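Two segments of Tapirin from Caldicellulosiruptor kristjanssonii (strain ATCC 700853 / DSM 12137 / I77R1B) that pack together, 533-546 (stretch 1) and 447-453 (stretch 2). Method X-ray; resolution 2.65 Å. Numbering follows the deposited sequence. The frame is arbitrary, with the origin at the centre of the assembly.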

# COMPACT_ATOMS: atom_id res chain seq x y z
N ARG A 533 -8.92 7.86 -12.39
CA ARG A 533 -7.90 8.34 -13.31
C ARG A 533 -8.27 9.69 -13.89
O ARG A 533 -9.41 9.91 -14.32
CB ARG A 533 -7.71 7.34 -14.45
CG ARG A 533 -6.47 7.61 -15.27
CD ARG A 533 -6.33 6.63 -16.40
NE ARG A 533 -4.92 6.45 -16.71
CZ ARG A 533 -4.17 5.47 -16.21
NH1 ARG A 533 -2.88 5.41 -16.54
NH2 ARG A 533 -4.70 4.56 -15.39
N ALA A 534 -7.30 10.60 -13.91
CA ALA A 534 -7.55 11.97 -14.36
C ALA A 534 -7.73 12.05 -15.87
O ALA A 534 -7.10 11.31 -16.64
CB ALA A 534 -6.41 12.90 -13.95
N GLY A 535 -8.58 12.98 -16.30
CA GLY A 535 -8.67 13.36 -17.70
C GLY A 535 -7.42 14.10 -18.17
O GLY A 535 -6.49 14.40 -17.42
N SER A 536 -7.41 14.42 -19.47
CA SER A 536 -6.15 14.81 -20.09
C SER A 536 -5.72 16.22 -19.70
O SER A 536 -4.52 16.48 -19.52
CB SER A 536 -6.25 14.65 -21.61
OG SER A 536 -7.53 15.03 -22.06
N THR A 537 -6.67 17.15 -19.57
CA THR A 537 -6.37 18.48 -19.06
C THR A 537 -5.63 18.39 -17.75
O THR A 537 -4.64 19.10 -17.53
CB THR A 537 -7.65 19.29 -18.89
OG1 THR A 537 -8.39 19.30 -20.11
CG2 THR A 537 -7.36 20.70 -18.48
N ILE A 538 -6.09 17.52 -16.85
CA ILE A 538 -5.45 17.39 -15.55
C ILE A 538 -4.11 16.68 -15.69
O ILE A 538 -3.13 17.09 -15.06
CB ILE A 538 -6.40 16.68 -14.57
CG1 ILE A 538 -7.67 17.52 -14.38
CG2 ILE A 538 -5.74 16.45 -13.23
CD1 ILE A 538 -7.40 18.88 -13.79
N GLU A 539 -4.03 15.64 -16.52
CA GLU A 539 -2.74 14.99 -16.74
C GLU A 539 -1.73 15.95 -17.34
O GLU A 539 -0.57 16.01 -16.90
CB GLU A 539 -2.88 13.77 -17.65
CG GLU A 539 -3.51 12.56 -17.04
CD GLU A 539 -3.40 11.32 -17.95
OE1 GLU A 539 -2.65 11.38 -18.97
OE2 GLU A 539 -4.06 10.28 -17.64
N SER A 540 -2.15 16.70 -18.36
CA SER A 540 -1.26 17.68 -18.98
C SER A 540 -0.76 18.69 -17.95
O SER A 540 0.42 19.05 -17.96
CB SER A 540 -1.98 18.39 -20.13
OG SER A 540 -1.13 19.33 -20.77
N SER A 541 -1.63 19.12 -17.04
CA SER A 541 -1.19 20.04 -16.00
C SER A 541 -0.14 19.40 -15.09
O SER A 541 0.87 20.03 -14.76
CB SER A 541 -2.39 20.52 -15.19
OG SER A 541 -1.93 21.29 -14.10
N ILE A 542 -0.38 18.15 -14.68
CA ILE A 542 0.56 17.47 -13.78
C ILE A 542 1.85 17.13 -14.52
O ILE A 542 2.95 17.29 -13.98
CB ILE A 542 -0.09 16.21 -13.18
CG1 ILE A 542 -1.29 16.59 -12.30
CG2 ILE A 542 0.95 15.33 -12.42
CD1 ILE A 542 -2.15 15.42 -11.90
N THR A 543 1.73 16.62 -15.75
CA THR A 543 2.93 16.30 -16.53
C THR A 543 3.79 17.54 -16.70
O THR A 543 5.01 17.49 -16.51
CB THR A 543 2.54 15.71 -17.89
OG1 THR A 543 1.79 14.50 -17.72
CG2 THR A 543 3.78 15.38 -18.69
N SER A 544 3.16 18.66 -17.02
CA SER A 544 3.89 19.91 -17.16
C SER A 544 4.52 20.33 -15.83
O SER A 544 5.71 20.64 -15.77
CB SER A 544 2.95 20.99 -17.70
OG SER A 544 3.44 22.27 -17.39
N THR A 545 3.74 20.30 -14.74
CA THR A 545 4.21 20.80 -13.45
C THR A 545 5.40 20.00 -12.91
O THR A 545 6.38 20.57 -12.42
CB THR A 545 3.05 20.76 -12.46
OG1 THR A 545 2.09 21.76 -12.82
CG2 THR A 545 3.51 21.01 -11.05
N LEU A 546 5.33 18.67 -12.98
CA LEU A 546 6.40 17.82 -12.48
C LEU A 546 7.48 17.52 -13.51
O LEU A 546 8.45 16.82 -13.17
CB LEU A 546 5.83 16.48 -11.98
CG LEU A 546 4.73 16.53 -10.94
CD1 LEU A 546 4.24 15.11 -10.61
CD2 LEU A 546 5.21 17.30 -9.69
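Stretch 2 447-453: WEIVVYG

Stretch 2 is a β-strand that lies along one side of the stretch 1 helix, nearly parallel to it, in a small contact with an apolar middle and a hydrogen bond near each end. The summed buried surface is 399 Å², and the residues that touch are at least 86 positions apart in sequence, so this is a tertiary contact within one chain.

The strand runs from Glu-448 to Gly-453, with phi between -142° and -101° and psi between 103° and 138°, the extended values expected of β structure; Trp-447 precedes it as loop. The helix begins at Ser-536, after Gly-535 in the N-cap position, and its backbone bonds follow the i to i+4 pattern, from Glu-539 N to Gly-535 O (2.9 Å) through Leu-546 N to Ile-542 O (2.9 Å). The two N-to-C directions differ by 16°, and the axes come within 8.6 Å. The register agrees with this direction: Ile-538 CA lies 6.5 Å from Val-450 CA, and further along both segments Thr-545 CA lies 9.2 Å from Tyr-452 CA.

Alternation along the strand decides which residues meet the helix. The CA-to-CB bonds of Glu-448, Val-450 and Tyr-452 point toward it, and these residues lose 70, 54 and 83 Å² to the other stretch. That of Ile-449 points away, and Val-451 is out of reach.

At the start of the helix, Glu-448 OE1 accepts a hydrogen bond from Gly-535 N at 2.9 Å, with an N-H...acceptor angle of 158°. The carboxylate thus satisfies an amide that precedes the first helical turn. A CB on Gly-535 would point toward the strand, and its ideal position is a tight 3.3 Å from Glu-448 OE1. Water reinforces this end: water 1 donates to Glu-448 OE1 (2.8 Å) and weakly accepts from Ile-538 N (3.4 Å), while water 2 donates to Glu-448 OE2 (3.0 Å) and, weakly, to Arg-533 O (3.3 Å).

In the middle, Ile-538 supplies the largest covered area on the helix, 73 Å². Its chi1 and chi2 are both m, and its CD1 reaches Val-450 CG1 at 3.7 Å and Ile-449 CA at 4.1 Å. One turn later, Ile-542 CG1 approaches Val-450 CG2 at 4.2 Å, so Val-450 packs against two isoleucines four residues apart.

Towards the end of the strand, Tyr-452 (chi1 m, chi2 -85°) carries its hydroxyl to the helix. Tyr-452 OH and Ser-541 OG are hydrogen-bonded at 2.7 Å, and Ser-541 OG lies at the ring edge, near its plane. Ile-542 CG1 is 4.4 Å from Tyr-452 CZ, adding an apolar contact beside the polar one. Although Ile-542 N is 3.2 Å from Tyr-452 OH, the angle is poor for a hydrogen bond, and this amide is already bonded to Ile-538 O at 3.0 Å. Thr-545 OG1, which donates to Ser-541 O at 2.9 Å, stands 3.4 Å from Tyr-452 OH.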

# COMPACT_ATOMS: atom_id res chain seq x y z
N TRP A 447 -16.81 17.68 -12.81
CA TRP A 447 -15.70 18.60 -12.98
C TRP A 447 -14.46 18.07 -12.28
O TRP A 447 -14.53 17.43 -11.22
CB TRP A 447 -16.04 19.97 -12.40
CG TRP A 447 -17.16 20.68 -13.08
CD1 TRP A 447 -17.71 20.38 -14.31
CD2 TRP A 447 -17.87 21.81 -12.58
NE1 TRP A 447 -18.73 21.27 -14.59
CE2 TRP A 447 -18.85 22.15 -13.55
CE3 TRP A 447 -17.78 22.57 -11.41
CZ2 TRP A 447 -19.72 23.22 -13.37
CZ3 TRP A 447 -18.64 23.62 -11.23
CH2 TRP A 447 -19.60 23.94 -12.21
N GLU A 448 -13.30 18.35 -12.87
CA GLU A 448 -12.03 17.90 -12.34
C GLU A 448 -11.16 19.11 -12.05
O GLU A 448 -11.12 20.07 -12.83
CB GLU A 448 -11.33 16.96 -13.33
CG GLU A 448 -12.15 15.75 -13.76
CD GLU A 448 -11.35 14.74 -14.59
OE1 GLU A 448 -10.11 14.92 -14.74
OE2 GLU A 448 -11.97 13.76 -15.10
N ILE A 449 -10.49 19.11 -10.91
CA ILE A 449 -9.57 20.18 -10.57
C ILE A 449 -8.39 19.53 -9.87
O ILE A 449 -8.57 18.61 -9.07
CB ILE A 449 -10.21 21.28 -9.69
CG1 ILE A 449 -9.15 22.29 -9.22
CG2 ILE A 449 -10.94 20.71 -8.49
CD1 ILE A 449 -9.72 23.65 -8.82
N VAL A 450 -7.19 19.98 -10.20
CA VAL A 450 -5.99 19.60 -9.47
C VAL A 450 -5.53 20.81 -8.68
O VAL A 450 -5.52 21.94 -9.20
CB VAL A 450 -4.88 19.10 -10.41
CG1 VAL A 450 -4.67 20.08 -11.55
CG2 VAL A 450 -3.61 18.91 -9.62
N VAL A 451 -5.20 20.59 -7.41
CA VAL A 451 -4.79 21.66 -6.51
C VAL A 451 -3.32 21.46 -6.16
O VAL A 451 -2.93 20.40 -5.65
CB VAL A 451 -5.70 21.70 -5.27
CG1 VAL A 451 -5.17 22.70 -4.24
CG2 VAL A 451 -7.13 22.05 -5.70
N TYR A 452 -2.50 22.47 -6.44
CA TYR A 452 -1.08 22.42 -6.12
C TYR A 452 -0.81 23.23 -4.86
O TYR A 452 -1.26 24.38 -4.75
CB TYR A 452 -0.23 22.97 -7.27
CG TYR A 452 -0.37 22.18 -8.55
CD1 TYR A 452 0.39 21.04 -8.77
CD2 TYR A 452 -1.28 22.57 -9.54
CE1 TYR A 452 0.27 20.32 -9.95
CE2 TYR A 452 -1.41 21.85 -10.72
CZ TYR A 452 -0.63 20.73 -10.92
OH TYR A 452 -0.75 20.01 -12.08
N GLY A 453 -0.09 22.64 -3.92
CA GLY A 453 0.27 23.33 -2.69
C GLY A 453 1.73 23.14 -2.36
O GLY A 453 2.12 22.08 -1.87
O HOH W 1 -9.27 16.29 -17.03
O HOH W 2 -11.95 11.60 -12.98